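Local coordinates for protein ricin B lectin (PDB 3VSF) that hydrolyses beta-1,3-galactan as an exo-beta-1,3-galactanase, and binds galactose through its ricin-type lectin domain, at residues V132-W137 with R164-M169; Y212-T215 with N220-S223. All coordinates share one frame; numbering follows the deposited sequence.

Contact 1: V132-W137 with R164-M169; sequences VMWMHW and RSFRPM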
# COMPACT_ATOMS: atom_id res chain seq x y z
N VAL A 132 -16.29 -7.44 16.90
CA VAL A 132 -15.97 -8.82 16.57
C VAL A 132 -14.59 -8.91 15.93
O VAL A 132 -14.25 -8.13 15.04
CB VAL A 132 -17.02 -9.43 15.62
CG1 VAL A 132 -16.67 -10.87 15.30
CG2 VAL A 132 -18.40 -9.34 16.24
N MET A 133 -13.79 -9.87 16.39
CA MET A 133 -12.43 -10.05 15.89
C MET A 133 -12.22 -11.41 15.24
O MET A 133 -12.53 -12.44 15.83
CB MET A 133 -11.42 -9.85 17.02
CG MET A 133 -10.01 -10.29 16.68
SD MET A 133 -8.84 -9.99 18.02
CE MET A 133 -7.42 -10.92 17.44
N TRP A 134 -11.69 -11.40 14.02
CA TRP A 134 -11.38 -12.63 13.30
C TRP A 134 -9.88 -12.78 13.11
O TRP A 134 -9.13 -11.81 13.28
CB TRP A 134 -12.09 -12.65 11.94
CG TRP A 134 -13.57 -12.79 12.05
CD1 TRP A 134 -14.47 -11.81 12.39
CD2 TRP A 134 -14.34 -13.98 11.83
NE1 TRP A 134 -15.74 -12.32 12.39
CE2 TRP A 134 -15.69 -13.65 12.05
CE3 TRP A 134 -14.02 -15.29 11.46
CZ2 TRP A 134 -16.72 -14.58 11.91
CZ3 TRP A 134 -15.04 -16.21 11.33
CH2 TRP A 134 -16.37 -15.85 11.55
N MET A 135 -9.44 -13.98 12.77
CA MET A 135 -8.01 -14.25 12.61
C MET A 135 -7.75 -15.62 11.98
O MET A 135 -8.68 -16.32 11.59
CB MET A 135 -7.31 -14.17 13.97
CG MET A 135 -7.67 -15.30 14.92
SD MET A 135 -7.87 -14.76 16.63
CE MET A 135 -9.39 -13.83 16.52
N HIS A 136 -6.48 -15.98 11.89
CA HIS A 136 -6.07 -17.26 11.33
C HIS A 136 -5.40 -18.10 12.42
O HIS A 136 -4.48 -17.64 13.09
CB HIS A 136 -5.10 -17.05 10.16
CG HIS A 136 -4.57 -18.32 9.58
ND1 HIS A 136 -3.38 -18.38 8.88
CD2 HIS A 136 -5.07 -19.58 9.58
CE1 HIS A 136 -3.17 -19.62 8.49
NE2 HIS A 136 -4.18 -20.37 8.89
N TRP A 137 -5.88 -19.33 12.59
CA TRP A 137 -5.37 -20.19 13.66
C TRP A 137 -4.63 -21.41 13.12
O TRP A 137 -5.06 -22.03 12.14
CB TRP A 137 -6.52 -20.63 14.57
CG TRP A 137 -6.07 -21.32 15.83
CD1 TRP A 137 -5.81 -20.74 17.03
CD2 TRP A 137 -5.82 -22.72 16.00
NE1 TRP A 137 -5.41 -21.69 17.94
CE2 TRP A 137 -5.41 -22.91 17.33
CE3 TRP A 137 -5.90 -23.83 15.15
CZ2 TRP A 137 -5.09 -24.17 17.84
CZ3 TRP A 137 -5.57 -25.08 15.66
CH2 TRP A 137 -5.17 -25.24 16.99
N ARG A 164 -14.12 -19.53 19.55
CA ARG A 164 -13.79 -20.85 19.02
C ARG A 164 -12.98 -20.75 17.73
O ARG A 164 -12.91 -19.69 17.11
CB ARG A 164 -15.07 -21.64 18.75
CG ARG A 164 -16.07 -20.88 17.91
CD ARG A 164 -16.76 -21.77 16.89
NE ARG A 164 -17.62 -21.00 15.99
CZ ARG A 164 -18.22 -21.49 14.92
NH1 ARG A 164 -18.06 -22.77 14.59
NH2 ARG A 164 -18.98 -20.71 14.16
N SER A 165 -12.38 -21.87 17.33
CA SER A 165 -11.69 -21.96 16.05
C SER A 165 -12.35 -23.06 15.23
O SER A 165 -12.79 -24.07 15.77
CB SER A 165 -10.21 -22.25 16.26
OG SER A 165 -10.02 -23.46 16.97
N PHE A 166 -12.41 -22.87 13.92
CA PHE A 166 -13.15 -23.79 13.06
C PHE A 166 -12.85 -23.57 11.58
O PHE A 166 -12.43 -22.49 11.17
CB PHE A 166 -14.65 -23.61 13.29
CG PHE A 166 -15.18 -22.28 12.84
CD1 PHE A 166 -15.83 -22.15 11.62
CD2 PHE A 166 -15.00 -21.15 13.62
CE1 PHE A 166 -16.31 -20.92 11.20
CE2 PHE A 166 -15.47 -19.92 13.20
CZ PHE A 166 -16.13 -19.81 11.99
N ARG A 167 -13.08 -24.62 10.79
CA ARG A 167 -13.02 -24.50 9.34
C ARG A 167 -14.43 -24.24 8.82
O ARG A 167 -15.33 -25.05 9.03
CB ARG A 167 -12.45 -25.78 8.73
CG ARG A 167 -11.02 -26.08 9.15
CD ARG A 167 -10.66 -27.54 8.93
NE ARG A 167 -10.52 -27.87 7.51
CZ ARG A 167 -9.36 -27.96 6.87
NH1 ARG A 167 -8.23 -27.74 7.53
NH2 ARG A 167 -9.33 -28.28 5.59
N PRO A 168 -14.62 -23.09 8.16
CA PRO A 168 -15.94 -22.66 7.68
C PRO A 168 -16.71 -23.80 7.02
O PRO A 168 -16.11 -24.63 6.33
CB PRO A 168 -15.59 -21.60 6.64
CG PRO A 168 -14.32 -21.00 7.14
CD PRO A 168 -13.56 -22.13 7.78
N MET A 169 -18.02 -23.84 7.25
CA MET A 169 -18.88 -24.85 6.65
C MET A 169 -18.48 -26.26 7.09
O MET A 169 -18.41 -27.18 6.27
CB MET A 169 -18.84 -24.75 5.12
CG MET A 169 -18.68 -23.34 4.58
SD MET A 169 -20.13 -22.29 4.78
CE MET A 169 -21.26 -23.05 3.62
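The six-membered half of the W134 indole meets the ring of F166 obliquely, CZ3 of W134 lying 3.8 Å from CZ of F166 and CH2 of W134 4.0 Å from the same carbon. One face of the F166 ring carries the guanidinium of R164, two residues earlier on the same strand, whose CZ stands 3.5 Å above the phenyl plane and is displaced toward the rim. The second tryptophan, W137, takes S165 over one face: CB of S165 approaches CG of W137 to 4.3 Å and likewise sits toward the rim of the indole. No hydrogen bond crosses between 132-137 and 164-169. Range 132-137 lies on the second strand, and 164-166 ends the fourth, of one four-stranded antiparallel blade of the five-bladed beta-propeller expected for family 43; 167-169 runs on as loop, and strand 147-153 runs between the two strands. Side chains therefore reach across the middle strand, W134 and F166 both resting on V150 on one face of the sheet, W137 and S165 meeting on the other. There R147 of the middle strand hydrogen-bonds OG of S165. F166 swings its ring between its own N and carbonyl carbon (chi1 67°), which carries CZ back to W134 although its CB sets off away from that strand. NE1 of W134 is satisfied by Y218 O and NE1 of W137 by E111 O, while F199 packs against the W134 ring.

Contact 2: Y212-T215 with N220-S223; sequences YELT and NIAS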
# COMPACT_ATOMS: atom_id res chain seq x y z
N TYR A 212 -17.00 -15.33 2.65
CA TYR A 212 -18.10 -15.79 3.49
C TYR A 212 -18.94 -14.63 4.00
O TYR A 212 -18.41 -13.62 4.46
CB TYR A 212 -17.56 -16.59 4.69
CG TYR A 212 -16.67 -17.75 4.31
CD1 TYR A 212 -17.21 -18.97 3.94
CD2 TYR A 212 -15.29 -17.62 4.34
CE1 TYR A 212 -16.40 -20.04 3.60
CE2 TYR A 212 -14.47 -18.68 4.01
CZ TYR A 212 -15.03 -19.89 3.64
OH TYR A 212 -14.22 -20.94 3.30
N GLU A 213 -20.26 -14.77 3.89
CA GLU A 213 -21.18 -13.79 4.46
C GLU A 213 -21.48 -14.15 5.91
O GLU A 213 -21.85 -15.28 6.20
CB GLU A 213 -22.47 -13.73 3.65
CG GLU A 213 -23.51 -12.77 4.21
CD GLU A 213 -24.79 -12.75 3.40
OE1 GLU A 213 -24.83 -13.41 2.34
OE2 GLU A 213 -25.75 -12.08 3.83
N LEU A 214 -21.30 -13.19 6.80
CA LEU A 214 -21.50 -13.44 8.23
C LEU A 214 -22.95 -13.22 8.65
O LEU A 214 -23.69 -12.50 8.00
CB LEU A 214 -20.58 -12.53 9.05
CG LEU A 214 -19.09 -12.62 8.75
CD1 LEU A 214 -18.31 -11.64 9.61
CD2 LEU A 214 -18.59 -14.04 8.96
N THR A 215 -23.33 -13.88 9.74
CA THR A 215 -24.64 -13.65 10.34
C THR A 215 -24.68 -12.24 10.92
O THR A 215 -23.64 -11.61 11.09
CB THR A 215 -24.93 -14.68 11.45
OG1 THR A 215 -23.83 -14.73 12.36
CG2 THR A 215 -25.14 -16.06 10.85
N ASN A 220 -20.52 -15.42 13.41
CA ASN A 220 -20.69 -16.69 12.72
C ASN A 220 -20.79 -16.53 11.21
O ASN A 220 -20.97 -15.42 10.70
CB ASN A 220 -21.92 -17.43 13.26
CG ASN A 220 -21.84 -17.70 14.75
OD1 ASN A 220 -20.76 -17.95 15.29
ND2 ASN A 220 -22.98 -17.63 15.42
N ILE A 221 -20.68 -17.65 10.49
CA ILE A 221 -20.76 -17.63 9.04
C ILE A 221 -22.15 -18.06 8.56
O ILE A 221 -22.60 -19.17 8.84
CB ILE A 221 -19.69 -18.54 8.40
CG1 ILE A 221 -18.30 -17.98 8.67
CG2 ILE A 221 -19.93 -18.68 6.90
CD1 ILE A 221 -17.18 -18.78 8.03
N ALA A 222 -22.81 -17.17 7.83
CA ALA A 222 -24.17 -17.43 7.35
C ALA A 222 -24.19 -18.22 6.04
O ALA A 222 -25.01 -19.12 5.87
CB ALA A 222 -24.93 -16.12 7.19
N SER A 223 -23.29 -17.88 5.12
CA SER A 223 -23.25 -18.55 3.83
C SER A 223 -21.93 -18.30 3.09
O SER A 223 -21.12 -17.47 3.51
CB SER A 223 -24.42 -18.11 2.95
OG SER A 223 -24.34 -16.72 2.66
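I221 lies against Y212 and L214: CG2 and CD1 meet the tyrosine, CG1 the leucine. Its CB starts away from 212-215, but CG2 returns to within 3.9 Å of Y212 CB and CG1 reaches L214 CD2 at 4.0 Å. With CG1 anti to the carbonyl carbon (chi1 -66°) and CD1 extended beyond it, the terminal methyl comes over one face of the tyrosine ring, a CH-pi contact 4.3 Å from CD1 to the ring centroid of Y212. S223 O lies at the edge of that ring, whose hydroxyl is hydrogen-bonded to H210. On the more exposed flank CB of A222 packs on CG2 of T215 at 3.7 Å, and OG1 of T215 turns to D217 in the connecting turn. The backbones are joined by four hydrogen bonds. E213 O takes two of them in its carbonyl plane, from A222 N (2.7 Å) and S223 N (3.2 Å); E213 N gives to S223 O, and T215 N to N220 O from well above the carbonyl plane. With two residues, A222 and S223, facing the single E213, this is a classic beta bulge beside the turn of an antiparallel hairpin.

In the fold
From the N terminus, the chain lays down strand 131-138, turns back along 147-153 and runs forward again in 161-166, so contact 1 closes a 26-residue excursion within one propeller blade. It is complete before contact 2 opens. Contact 2 closes a much shorter loop of four residues, between the third and fourth strands of the next blade, 187-228. The two contacts thus follow in series, neither nesting nor crossing, with centres about 11 Å apart. They meet at the seam between the blades: the W134 indole packs on L214, and P168, just past strand 161-166, touches both Y212 and I221. The lectin galactose site lies away from both.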